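Local coordinates for protein trans-4-hydroxy-L-proline dehydratase (Clostridioides difficile 70-100-2010, PDB 6VXC) that catalyses the dehydration of trans-4-hydroxy-L-proline to (S)-1-pyrroline-5-carboxylate as a glycyl radical enzyme in the anaerobic breakdown of hydroxyproline, at residues G86-G91 with L258-E263; R79-N84 with K236-K241; T405-L410 with N740-V745. One frame throughout, in Å; residues are numbered along the deposited sequence.

Interaction 1 (G86-G91 with L258-E263)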
ATOM      1  N   GLY A  86      -7.877  22.341  19.182  1.00 20.76           N
ATOM      2  CA  GLY A  86      -7.014  23.041  18.266  1.00 19.67           C
ATOM      3  C   GLY A  86      -7.190  22.681  16.808  1.00 17.14           C
ATOM      4  O   GLY A  86      -6.557  23.310  15.956  1.00 20.12           O
ATOM      5  N   GLU A  87      -8.060  21.730  16.485  1.00 17.37           N
ATOM      6  CA  GLU A  87      -8.198  21.313  15.100  1.00 15.22           C
ATOM      7  C   GLU A  87      -8.733  22.434  14.225  1.00 14.63           C
ATOM      8  O   GLU A  87      -9.530  23.269  14.654  1.00 15.67           O
ATOM      9  CB  GLU A  87      -9.104  20.092  14.989  1.00 19.62           C
ATOM     10  CG  GLU A  87      -8.391  18.820  15.387  1.00 16.08           C
ATOM     11  CD  GLU A  87      -9.219  17.577  15.148  1.00 19.59           C
ATOM     12  OE1 GLU A  87     -10.470  17.658  15.181  1.00 17.24           O
ATOM     13  OE2 GLU A  87      -8.599  16.513  14.915  1.00 23.82           O
ATOM     14  N   LEU A  88      -8.256  22.450  12.989  1.00 15.33           N
ATOM     15  CA  LEU A  88      -8.862  23.179  11.890  1.00 16.84           C
ATOM     16  C   LEU A  88      -9.537  22.263  10.881  1.00 17.04           C
ATOM     17  O   LEU A  88     -10.514  22.671  10.254  1.00 17.47           O
ATOM     18  CB  LEU A  88      -7.808  24.037  11.174  1.00 17.05           C
ATOM     19  CG  LEU A  88      -7.172  25.221  11.926  1.00 16.60           C
ATOM     20  CD1 LEU A  88      -6.056  25.873  11.118  1.00 16.19           C
ATOM     21  CD2 LEU A  88      -8.224  26.266  12.281  1.00 18.83           C
ATOM     22  N   ILE A  89      -9.034  21.036  10.722  1.00 19.08           N
ATOM     23  CA  ILE A  89      -9.649  19.989   9.906  1.00 16.98           C
ATOM     24  C   ILE A  89     -10.189  18.927  10.850  1.00 15.50           C
ATOM     25  O   ILE A  89      -9.454  18.447  11.716  1.00 15.30           O
ATOM     26  CB  ILE A  89      -8.627  19.368   8.931  1.00 18.06           C
ATOM     27  CG1 ILE A  89      -8.016  20.439   8.035  1.00 15.81           C
ATOM     28  CG2 ILE A  89      -9.273  18.230   8.092  1.00 16.17           C
ATOM     29  CD1 ILE A  89      -9.027  21.159   7.174  1.00 14.20           C
ATOM     30  N   VAL A  90     -11.446  18.512  10.654  1.00 18.07           N
ATOM     31  CA  VAL A  90     -12.115  17.616  11.593  1.00 16.15           C
ATOM     32  C   VAL A  90     -12.514  16.317  10.901  1.00 16.67           C
ATOM     33  O   VAL A  90     -12.726  16.263   9.681  1.00 16.65           O
ATOM     34  CB  VAL A  90     -13.360  18.266  12.245  1.00 17.26           C
ATOM     35  CG1 VAL A  90     -12.977  19.533  13.019  1.00 15.32           C
ATOM     36  CG2 VAL A  90     -14.415  18.541  11.191  1.00 12.35           C
ATOM     37  N   GLY A  91     -12.632  15.267  11.711  1.00 15.83           N
ATOM     38  CA  GLY A  91     -13.000  13.939  11.256  1.00 14.32           C
ATOM     39  C   GLY A  91     -12.040  12.869  11.755  1.00 17.89           C
ATOM     40  O   GLY A  91     -10.822  12.973  11.562  1.00 18.08           O
ATOM     41  N   LEU A 258     -13.922  27.151  16.103  1.00 22.86           N
ATOM     42  CA  LEU A 258     -15.119  26.321  15.990  1.00 24.41           C
ATOM     43  C   LEU A 258     -16.113  26.909  14.995  1.00 22.02           C
ATOM     44  O   LEU A 258     -16.742  26.177  14.221  1.00 22.35           O
ATOM     45  CB  LEU A 258     -15.762  26.159  17.366  1.00 21.04           C
ATOM     46  CG  LEU A 258     -14.936  25.299  18.317  1.00 26.39           C
ATOM     47  CD1 LEU A 258     -15.402  25.498  19.735  1.00 28.64           C
ATOM     48  CD2 LEU A 258     -15.045  23.827  17.915  1.00 25.11           C
ATOM     49  N   LEU A 259     -16.262  28.230  14.993  1.00 24.01           N
ATOM     50  CA  LEU A 259     -17.162  28.855  14.035  1.00 23.78           C
ATOM     51  C   LEU A 259     -16.626  28.715  12.617  1.00 22.62           C
ATOM     52  O   LEU A 259     -17.399  28.557  11.670  1.00 20.69           O
ATOM     53  CB  LEU A 259     -17.355  30.327  14.396  1.00 25.79           C
ATOM     54  CG  LEU A 259     -18.175  30.616  15.664  1.00 27.00           C
ATOM     55  CD1 LEU A 259     -18.314  32.113  15.926  1.00 24.86           C
ATOM     56  CD2 LEU A 259     -19.533  29.951  15.637  1.00 28.80           C
ATOM     57  N   LEU A 260     -15.304  28.750  12.455  1.00 22.49           N
ATOM     58  CA  LEU A 260     -14.727  28.511  11.140  1.00 20.42           C
ATOM     59  C   LEU A 260     -14.969  27.077  10.685  1.00 17.61           C
ATOM     60  O   LEU A 260     -15.282  26.840   9.516  1.00 17.79           O
ATOM     61  CB  LEU A 260     -13.235  28.823  11.156  1.00 20.42           C
ATOM     62  CG  LEU A 260     -12.476  28.482   9.874  1.00 14.96           C
ATOM     63  CD1 LEU A 260     -13.063  29.194   8.660  1.00 18.00           C
ATOM     64  CD2 LEU A 260     -11.023  28.844  10.063  1.00 14.07           C
ATOM     65  N   ILE A 261     -14.846  26.114  11.597  1.00 18.32           N
ATOM     66  CA  ILE A 261     -15.140  24.725  11.254  1.00 20.26           C
ATOM     67  C   ILE A 261     -16.574  24.594  10.765  1.00 18.58           C
ATOM     68  O   ILE A 261     -16.840  24.016   9.703  1.00 21.18           O
ATOM     69  CB  ILE A 261     -14.874  23.803  12.455  1.00 19.97           C
ATOM     70  CG1 ILE A 261     -13.377  23.750  12.758  1.00 14.78           C
ATOM     71  CG2 ILE A 261     -15.399  22.398  12.168  1.00 17.12           C
ATOM     72  CD1 ILE A 261     -13.055  23.047  14.058  1.00 18.05           C
ATOM     73  N   ALA A 262     -17.515  25.175  11.513  1.00 21.59           N
ATOM     74  CA  ALA A 262     -18.921  25.086  11.148  1.00 17.76           C
ATOM     75  C   ALA A 262     -19.174  25.692   9.777  1.00 17.54           C
ATOM     76  O   ALA A 262     -19.868  25.091   8.955  1.00 20.17           O
ATOM     77  CB  ALA A 262     -19.780  25.761  12.217  1.00 22.69           C
ATOM     78  N   GLU A 263     -18.595  26.867   9.496  1.00 18.83           N
ATOM     79  CA  GLU A 263     -18.731  27.483   8.170  1.00 20.14           C
ATOM     80  C   GLU A 263     -18.166  26.599   7.065  1.00 19.60           C
ATOM     81  O   GLU A 263     -18.696  26.564   5.950  1.00 20.02           O
ATOM     82  CB  GLU A 263     -18.021  28.839   8.122  1.00 21.02           C
ATOM     83  CG  GLU A 263     -18.740  29.998   8.784  1.00 30.02           C
ATOM     84  CD  GLU A 263     -17.805  31.183   9.064  1.00 39.96           C
ATOM     85  OE1 GLU A 263     -18.158  32.016   9.930  1.00 42.89           O
ATOM     86  OE2 GLU A 263     -16.742  31.290   8.399  1.00 36.69           O
TER

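Interaction 2 (R79-N84 with K236-K241)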
ATOM      1  N   ARG A  79     -23.208   7.694  14.455  1.00 18.84           N
ATOM      2  CA  ARG A  79     -21.925   7.555  15.139  1.00 22.50           C
ATOM      3  C   ARG A  79     -21.622   8.797  15.957  1.00 19.80           C
ATOM      4  O   ARG A  79     -22.085   9.894  15.649  1.00 22.62           O
ATOM      5  CB  ARG A  79     -20.790   7.312  14.145  1.00 19.89           C
ATOM      6  CG  ARG A  79     -20.603   8.401  13.087  1.00 17.99           C
ATOM      7  CD  ARG A  79     -19.211   8.322  12.444  1.00 20.13           C
ATOM      8  NE  ARG A  79     -18.188   8.726  13.407  1.00 22.63           N
ATOM      9  CZ  ARG A  79     -16.875   8.697  13.199  1.00 20.65           C
ATOM     10  NH1 ARG A  79     -16.060   9.114  14.156  1.00 21.21           N
ATOM     11  NH2 ARG A  79     -16.379   8.252  12.055  1.00 18.77           N
ATOM     12  N   THR A  80     -20.835   8.613  17.010  1.00 24.41           N
ATOM     13  CA  THR A  80     -20.389   9.738  17.818  1.00 27.31           C
ATOM     14  C   THR A  80     -19.286  10.483  17.072  1.00 23.80           C
ATOM     15  O   THR A  80     -18.410   9.871  16.462  1.00 23.36           O
ATOM     16  CB  THR A  80     -19.879   9.263  19.178  1.00 25.09           C
ATOM     17  OG1 THR A  80     -18.684   8.499  18.999  1.00 35.11           O
ATOM     18  CG2 THR A  80     -20.901   8.378  19.847  1.00 24.83           C
ATOM     19  N   LEU A  81     -19.366  11.803  17.084  1.00 21.54           N
ATOM     20  CA  LEU A  81     -18.409  12.680  16.428  1.00 25.55           C
ATOM     21  C   LEU A  81     -17.542  13.363  17.476  1.00 25.74           C
ATOM     22  O   LEU A  81     -17.966  13.557  18.615  1.00 33.02           O
ATOM     23  CB  LEU A  81     -19.129  13.720  15.573  1.00 22.92           C
ATOM     24  CG  LEU A  81     -19.505  13.320  14.147  1.00 27.07           C
ATOM     25  CD1 LEU A  81     -19.713  11.834  13.949  1.00 25.47           C
ATOM     26  CD2 LEU A  81     -20.682  14.141  13.652  1.00 17.22           C
ATOM     27  N   SER A  82     -16.313  13.700  17.103  1.00 25.76           N
ATOM     28  CA  SER A  82     -15.415  14.382  18.026  1.00 23.86           C
ATOM     29  C   SER A  82     -14.609  15.437  17.285  1.00 23.18           C
ATOM     30  O   SER A  82     -14.301  15.287  16.100  1.00 23.51           O
ATOM     31  CB  SER A  82     -14.479  13.406  18.735  1.00 26.86           C
ATOM     32  OG  SER A  82     -13.652  12.748  17.804  1.00 30.81           O
ATOM     33  N   ILE A  83     -14.285  16.513  18.000  1.00 21.78           N
ATOM     34  CA  ILE A  83     -13.421  17.585  17.522  1.00 19.42           C
ATOM     35  C   ILE A  83     -12.299  17.738  18.534  1.00 21.34           C
ATOM     36  O   ILE A  83     -12.559  17.994  19.714  1.00 23.11           O
ATOM     37  CB  ILE A  83     -14.187  18.908  17.356  1.00 19.05           C
ATOM     38  CG1 ILE A  83     -15.306  18.747  16.323  1.00 19.26           C
ATOM     39  CG2 ILE A  83     -13.233  20.055  17.004  1.00 18.55           C
ATOM     40  CD1 ILE A  83     -16.068  20.020  16.011  1.00 20.74           C
ATOM     41  N   ASN A  84     -11.065  17.554  18.094  1.00 18.12           N
ATOM     42  CA  ASN A  84      -9.947  17.602  19.018  1.00 20.13           C
ATOM     43  C   ASN A  84      -9.498  19.044  19.239  1.00 17.69           C
ATOM     44  O   ASN A  84      -9.693  19.917  18.392  1.00 18.13           O
ATOM     45  CB  ASN A  84      -8.796  16.741  18.496  1.00 18.47           C
ATOM     46  CG  ASN A  84      -9.203  15.286  18.307  1.00 22.94           C
ATOM     47  OD1 ASN A  84      -9.672  14.634  19.241  1.00 23.63           O
ATOM     48  ND2 ASN A  84      -9.070  14.789  17.078  1.00 21.50           N
ATOM     49  N   LYS A 236     -23.490  18.098   7.663  1.00 19.27           N
ATOM     50  CA  LYS A 236     -24.509  18.727   8.498  1.00 23.22           C
ATOM     51  C   LYS A 236     -24.226  18.491   9.977  1.00 21.74           C
ATOM     52  O   LYS A 236     -24.301  19.417  10.786  1.00 23.31           O
ATOM     53  CB  LYS A 236     -25.896  18.200   8.118  1.00 22.55           C
ATOM     54  CG  LYS A 236     -27.032  18.711   8.996  1.00 29.09           C
ATOM     55  CD  LYS A 236     -28.304  17.874   8.810  1.00 40.30           C
ATOM     56  CE  LYS A 236     -28.383  16.700   9.806  1.00 37.66           C
ATOM     57  NZ  LYS A 236     -28.803  17.162  11.166  1.00 41.65           N
ATOM     58  N   ARG A 237     -23.881  17.254  10.345  1.00 20.35           N
ATOM     59  CA  ARG A 237     -23.710  16.917  11.755  1.00 20.55           C
ATOM     60  C   ARG A 237     -22.461  17.569  12.334  1.00 25.49           C
ATOM     61  O   ARG A 237     -22.462  18.003  13.490  1.00 22.07           O
ATOM     62  CB  ARG A 237     -23.651  15.402  11.939  1.00 18.03           C
ATOM     63  CG  ARG A 237     -24.974  14.663  11.673  1.00 21.68           C
ATOM     64  CD  ARG A 237     -24.882  13.237  12.197  1.00 17.32           C
ATOM     65  NE  ARG A 237     -24.672  13.232  13.638  1.00 18.14           N
ATOM     66  CZ  ARG A 237     -23.974  12.314  14.293  1.00 17.17           C
ATOM     67  NH1 ARG A 237     -23.397  11.321  13.633  1.00 21.22           N
ATOM     68  NH2 ARG A 237     -23.843  12.394  15.606  1.00 18.07           N
ATOM     69  N   TYR A 238     -21.383  17.643  11.552  1.00 21.83           N
ATOM     70  CA  TYR A 238     -20.179  18.287  12.056  1.00 23.73           C
ATOM     71  C   TYR A 238     -20.379  19.788  12.231  1.00 21.67           C
ATOM     72  O   TYR A 238     -19.845  20.376  13.173  1.00 24.93           O
ATOM     73  CB  TYR A 238     -18.989  17.995  11.140  1.00 20.91           C
ATOM     74  CG  TYR A 238     -18.085  16.945  11.722  1.00 19.22           C
ATOM     75  CD1 TYR A 238     -17.379  17.191  12.885  1.00 20.26           C
ATOM     76  CD2 TYR A 238     -17.979  15.695  11.141  1.00 18.04           C
ATOM     77  CE1 TYR A 238     -16.564  16.236  13.439  1.00 19.62           C
ATOM     78  CE2 TYR A 238     -17.172  14.736  11.680  1.00 23.48           C
ATOM     79  CZ  TYR A 238     -16.463  15.008  12.831  1.00 22.39           C
ATOM     80  OH  TYR A 238     -15.651  14.046  13.370  1.00 26.85           O
ATOM     81  N   ALA A 239     -21.112  20.435  11.326  1.00 23.26           N
ATOM     82  CA  ALA A 239     -21.387  21.857  11.524  1.00 24.42           C
ATOM     83  C   ALA A 239     -22.172  22.088  12.811  1.00 27.44           C
ATOM     84  O   ALA A 239     -21.835  22.982  13.601  1.00 24.95           O
ATOM     85  CB  ALA A 239     -22.117  22.437  10.316  1.00 18.93           C
ATOM     86  N   GLU A 240     -23.216  21.287  13.039  1.00 26.16           N
ATOM     87  CA  GLU A 240     -23.965  21.360  14.293  1.00 28.06           C
ATOM     88  C   GLU A 240     -23.061  21.121  15.492  1.00 29.46           C
ATOM     89  O   GLU A 240     -23.102  21.871  16.473  1.00 29.93           O
ATOM     90  CB  GLU A 240     -25.107  20.339  14.291  1.00 30.05           C
ATOM     91  CG  GLU A 240     -26.331  20.733  13.466  1.00 34.95           C
ATOM     92  CD  GLU A 240     -27.288  19.558  13.229  1.00 42.99           C
ATOM     93  OE1 GLU A 240     -27.198  18.553  13.973  1.00 42.23           O
ATOM     94  OE2 GLU A 240     -28.117  19.635  12.291  1.00 41.28           O
ATOM     95  N   LYS A 241     -22.270  20.046  15.452  1.00 27.07           N
ATOM     96  CA  LYS A 241     -21.352  19.759  16.549  1.00 27.61           C
ATOM     97  C   LYS A 241     -20.455  20.953  16.825  1.00 30.30           C
ATOM     98  O   LYS A 241     -20.261  21.349  17.980  1.00 27.85           O
ATOM     99  CB  LYS A 241     -20.511  18.528  16.215  1.00 29.36           C
ATOM    100  CG  LYS A 241     -19.431  18.159  17.225  1.00 28.43           C
ATOM    101  CD  LYS A 241     -19.988  17.440  18.434  1.00 30.54           C
ATOM    102  CE  LYS A 241     -18.849  16.880  19.280  1.00 34.79           C
ATOM    103  NZ  LYS A 241     -19.331  16.261  20.549  1.00 41.48           N
TER
HETATM  104  O   HOH W   1     -14.907  12.534  15.262  1.00 28.09           O

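Interaction 3 (T405-L410 with N740-V745)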
ATOM      1  N   THR A 405      11.553  18.261 -14.041  1.00 11.88           N
ATOM      2  CA  THR A 405      11.551  18.737 -12.662  1.00 12.30           C
ATOM      3  C   THR A 405      12.773  19.614 -12.405  1.00 12.18           C
ATOM      4  O   THR A 405      13.889  19.226 -12.748  1.00 13.43           O
ATOM      5  CB  THR A 405      11.566  17.547 -11.695  1.00 13.99           C
ATOM      6  OG1 THR A 405      10.394  16.743 -11.883  1.00 15.09           O
ATOM      7  CG2 THR A 405      11.672  18.017 -10.232  1.00 12.96           C
ATOM      8  N   PRO A 406      12.607  20.781 -11.793  1.00 15.77           N
ATOM      9  CA  PRO A 406      13.774  21.614 -11.470  1.00 14.12           C
ATOM     10  C   PRO A 406      14.711  20.910 -10.501  1.00 14.22           C
ATOM     11  O   PRO A 406      14.279  20.187  -9.603  1.00 14.58           O
ATOM     12  CB  PRO A 406      13.152  22.875 -10.860  1.00 13.81           C
ATOM     13  CG  PRO A 406      11.723  22.868 -11.370  1.00 16.16           C
ATOM     14  CD  PRO A 406      11.336  21.453 -11.490  1.00 12.89           C
ATOM     15  N   GLN A 407      16.012  21.079 -10.727  1.00 13.75           N
ATOM     16  CA  GLN A 407      16.988  20.443  -9.851  1.00 13.61           C
ATOM     17  C   GLN A 407      16.828  20.904  -8.406  1.00 13.75           C
ATOM     18  O   GLN A 407      17.074  20.132  -7.480  1.00 15.97           O
ATOM     19  CB  GLN A 407      18.407  20.715 -10.355  1.00 15.46           C
ATOM     20  CG  GLN A 407      19.471  19.859  -9.672  1.00 19.08           C
ATOM     21  CD  GLN A 407      19.474  18.420 -10.151  1.00 16.85           C
ATOM     22  OE1 GLN A 407      18.580  17.995 -10.886  1.00 19.75           O
ATOM     23  NE2 GLN A 407      20.503  17.668  -9.758  1.00 17.02           N
ATOM     24  N   LYS A 408      16.396  22.143  -8.189  1.00 14.13           N
ATOM     25  CA  LYS A 408      16.189  22.620  -6.825  1.00 15.44           C
ATOM     26  C   LYS A 408      15.174  21.758  -6.077  1.00 16.00           C
ATOM     27  O   LYS A 408      15.344  21.474  -4.885  1.00 12.38           O
ATOM     28  CB  LYS A 408      15.726  24.078  -6.841  1.00 17.52           C
ATOM     29  CG  LYS A 408      15.336  24.624  -5.472  1.00 23.48           C
ATOM     30  CD  LYS A 408      14.875  26.090  -5.541  1.00 28.98           C
ATOM     31  CE  LYS A 408      14.362  26.576  -4.193  1.00 30.51           C
ATOM     32  NZ  LYS A 408      13.681  27.889  -4.303  1.00 39.52           N
ATOM     33  N   PHE A 409      14.104  21.345  -6.759  1.00 14.46           N
ATOM     34  CA  PHE A 409      13.098  20.515  -6.105  1.00 14.27           C
ATOM     35  C   PHE A 409      13.681  19.153  -5.745  1.00 12.53           C
ATOM     36  O   PHE A 409      13.530  18.679  -4.618  1.00 12.19           O
ATOM     37  CB  PHE A 409      11.876  20.363  -7.009  1.00 11.42           C
ATOM     38  CG  PHE A 409      10.772  19.512  -6.411  1.00 11.76           C
ATOM     39  CD1 PHE A 409       9.867  20.061  -5.517  1.00 11.60           C
ATOM     40  CD2 PHE A 409      10.643  18.169  -6.748  1.00 10.59           C
ATOM     41  CE1 PHE A 409       8.849  19.290  -4.970  1.00 13.95           C
ATOM     42  CE2 PHE A 409       9.625  17.387  -6.192  1.00 12.01           C
ATOM     43  CZ  PHE A 409       8.724  17.957  -5.298  1.00  9.71           C
ATOM     44  N   LEU A 410      14.375  18.521  -6.690  1.00 12.16           N
ATOM     45  CA  LEU A 410      14.990  17.234  -6.394  1.00 11.28           C
ATOM     46  C   LEU A 410      15.953  17.332  -5.209  1.00 13.26           C
ATOM     47  O   LEU A 410      15.955  16.467  -4.324  1.00 12.81           O
ATOM     48  CB  LEU A 410      15.708  16.711  -7.641  1.00 13.85           C
ATOM     49  CG  LEU A 410      16.612  15.493  -7.458  1.00 13.09           C
ATOM     50  CD1 LEU A 410      15.842  14.281  -6.909  1.00 10.49           C
ATOM     51  CD2 LEU A 410      17.356  15.162  -8.766  1.00 10.88           C
ATOM     52  N   ASN A 740      25.489  13.939  -5.051  1.00 15.99           N
ATOM     53  CA  ASN A 740      25.673  12.525  -5.349  1.00 17.94           C
ATOM     54  C   ASN A 740      24.357  11.761  -5.254  1.00 15.03           C
ATOM     55  O   ASN A 740      24.067  10.922  -6.111  1.00 15.35           O
ATOM     56  CB  ASN A 740      26.737  11.915  -4.435  1.00 14.56           C
ATOM     57  CG  ASN A 740      28.158  12.264  -4.883  1.00 20.36           C
ATOM     58  OD1 ASN A 740      28.385  12.583  -6.045  1.00 19.94           O
ATOM     59  ND2 ASN A 740      29.117  12.176  -3.966  1.00 16.70           N
ATOM     60  N   MET A 741      23.540  12.048  -4.241  1.00 14.81           N
ATOM     61  CA  MET A 741      22.215  11.429  -4.159  1.00 13.94           C
ATOM     62  C   MET A 741      21.355  11.813  -5.358  1.00 13.97           C
ATOM     63  O   MET A 741      20.777  10.950  -6.033  1.00 13.08           O
ATOM     64  CB  MET A 741      21.529  11.849  -2.863  1.00 13.87           C
ATOM     65  CG  MET A 741      22.232  11.345  -1.610  1.00 14.98           C
ATOM     66  SD  MET A 741      21.514  11.967  -0.079  1.00 24.06           S
ATOM     67  CE  MET A 741      19.806  11.341  -0.174  1.00 12.69           C
ATOM     68  N   ALA A 742      21.252  13.116  -5.618  1.00 12.23           N
ATOM     69  CA  ALA A 742      20.462  13.619  -6.732  1.00 11.83           C
ATOM     70  C   ALA A 742      20.906  13.003  -8.047  1.00 11.98           C
ATOM     71  O   ALA A 742      20.076  12.642  -8.882  1.00 13.54           O
ATOM     72  CB  ALA A 742      20.576  15.144  -6.804  1.00 10.75           C
ATOM     73  N   ASN A 743      22.214  12.891  -8.252  1.00 14.04           N
ATOM     74  CA  ASN A 743      22.723  12.339  -9.493  1.00 12.97           C
ATOM     75  C   ASN A 743      22.388  10.861  -9.626  1.00 14.37           C
ATOM     76  O   ASN A 743      22.145  10.381 -10.734  1.00 14.44           O
ATOM     77  CB  ASN A 743      24.233  12.548  -9.573  1.00 13.57           C
ATOM     78  CG  ASN A 743      24.618  14.001  -9.858  1.00 20.01           C
ATOM     79  OD1 ASN A 743      23.768  14.826 -10.171  1.00 21.71           O
ATOM     80  ND2 ASN A 743      25.915  14.302  -9.773  1.00 21.48           N
ATOM     81  N   LEU A 744      22.424  10.115  -8.519  1.00 11.49           N
ATOM     82  CA  LEU A 744      22.080   8.699  -8.584  1.00 11.92           C
ATOM     83  C   LEU A 744      20.616   8.516  -8.985  1.00 11.32           C
ATOM     84  O   LEU A 744      20.289   7.664  -9.820  1.00 12.28           O
ATOM     85  CB  LEU A 744      22.358   8.029  -7.234  1.00 12.62           C
ATOM     86  CG  LEU A 744      22.234   6.493  -7.209  1.00 15.79           C
ATOM     87  CD1 LEU A 744      23.410   5.837  -7.935  1.00 10.15           C
ATOM     88  CD2 LEU A 744      22.065   5.932  -5.813  1.00 11.24           C
ATOM     89  N   VAL A 745      19.734   9.328  -8.417  1.00 10.91           N
ATOM     90  CA  VAL A 745      18.320   9.273  -8.783  1.00 10.81           C
ATOM     91  C   VAL A 745      18.147   9.540 -10.273  1.00 11.43           C
ATOM     92  O   VAL A 745      17.474   8.779 -10.978  1.00 11.23           O
ATOM     93  CB  VAL A 745      17.510  10.255  -7.919  1.00 10.20           C
ATOM     94  CG1 VAL A 745      16.061  10.346  -8.400  1.00 10.02           C
ATOM     95  CG2 VAL A 745      17.545   9.811  -6.466  1.00  9.33           C
TER
HETATM   96  O   HOH W   2      21.311  15.273 -10.832  1.00 24.13           O

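Interaction 1 (G86-G91 with L258-E263)
I261 and V90 carry most of the apolar contact, reaching toward each other tip to tip from the helix and the loop. I261 CD1 comes to 3.7 Å from V90 CG1, and the gamma branch joins in, with I261 CG2 3.8 Å from V90 CG1. V90 CG2 also lies near that gamma methyl, so the two forks meet through both branches. A looser touch lies beside this pair, where L88 CD2 and L260 CD2 are 4.4 Å apart.

The position of the contact, its centre about 30 Å from the centre of the chain, is consistent with the outer helical layer around the barrel of glycyl radical enzymes. Here the irregular loop between helix 64-78 and strand 99-101 passes across one side of helix 252-267.

A second kind of contact sets hydrocarbon against backbone oxygen. With CG1 of I261 anti to its carbonyl carbon (chi1 -68°) and the chain then extended, the delta methyl is carried to the loop backbone, where I261 CD1 stands 3.6 Å from E87 O. Nearer the root of the same side chain, I261 CG1 is 4.0 Å from L88 O.

No hydrogen bond joins the two segments, and several polar groups of the loop have partners elsewhere. The carboxylate of E87 forms a salt bridge with K337 and accepts from N84, while V90 O takes a hydrogen bond from Q281 of helix 276-293.

Interaction 2 (R79-N84 with K236-K241)
R237 is wrapped against L81 and ends on the backbone of R79. At its root, R237 CB packs 3.7 Å from L81 CD2. The chain bends at chi3 (62°), bringing the guanidinium back across the same leucine: L81 CD2 sits over the centre of one face, 3.8 Å from R237 CZ, and L81 CD1 approaches NH1. At the tip both terminal nitrogens grip one acceptor. NH1 of R237 bonds R79 O at 2.8 Å, and NH2 of R237 reaches the same R79 O at 3.1 Å, with the oxygen almost exactly in the guanidinium plane. NH1 also donates to I76 O.

L81 serves a second flat group on the helix. Its CG lies over the face of the Y238 ring in a CH-pi contact, 3.9 Å from the ring centroid, while I83 CG1 meets the edge of that ring at CE1. A water links Y238 OH to S82 N, and the last methylene of K241 lies against the loop backbone, K241 CE 3.5 Å from L81 O.

The pairing of R237 with I76 O and R79 O is typical of an arginine serving the carbonyl end of a helix, here where helix 64-78 gives way to loop.

Interaction 3 (T405-L410 with N740-V745)
A water bridges Q407 and N743: it accepts from Q407 NE2 at 2.7 Å and donates to N743 OD1 at 2.6 Å. The two amides themselves stay 4.3 Å apart, NE2 of Q407 to OD1 of N743, so the water completes a link that they do not make directly. Q407 comes to this place with CG anti to the backbone N (chi1 -168°) and a bend at chi2 (75°), which swings the amide across to helix 734-750. There NE2 also lies 3.9 Å from A742 CB. The other end of the amide is held as well, since Q407 OE1 accepts from R746, whose guanidinium bonds T405 O too; with a partner at each end, the amide is probably held in this rotation.

Deeper in, L410 bears on A742. L410 CD2 is 3.8 Å from A742 CB and 3.7 Å from A742 O, while the other methyl, L410 CD1, reaches V745 CG1 at 4.2 Å. The small alanine allows the leucine to come up to the backbone of the opposing helix.

Both helices pack on one mixed sheet: L410 also touches I401 of strand 396-401, and V745 touches I756 and F758 of strand 755-759. This is consistent with part of the strand barrel of glycyl radical enzymes, with helices on its outer side, one helix from the PFL-like region and one from the glycine radical region. The chemistry is thus graded, with apolar packing toward the sheet and a water-bridged amide pair on the more exposed side, and the direct contacts between the helices rest on van der Waals packing.

Overall arrangement
From the N terminus, the chain leaves helix 64-78 and runs through 79-84 and then 86-91, two pieces of one long loop. Interaction 2 closes first, when helix 214-248 returns to 79-84; interaction 1 closes on the next helix, 252-267. The segments alternate, so the two closures cross, and their centres lie only 10 Å apart, with V90 touching both Y238 and I83. Together they fasten the loop to two successive helices at the edge of the molecule. Interaction 3 opens later, at helix 407-418, and closes when helix 734-750 comes back to it some 330 residues on; about 38 and 44 Å from interactions 1 and 2 between centres, it brings the glycine radical region against the PFL-like region.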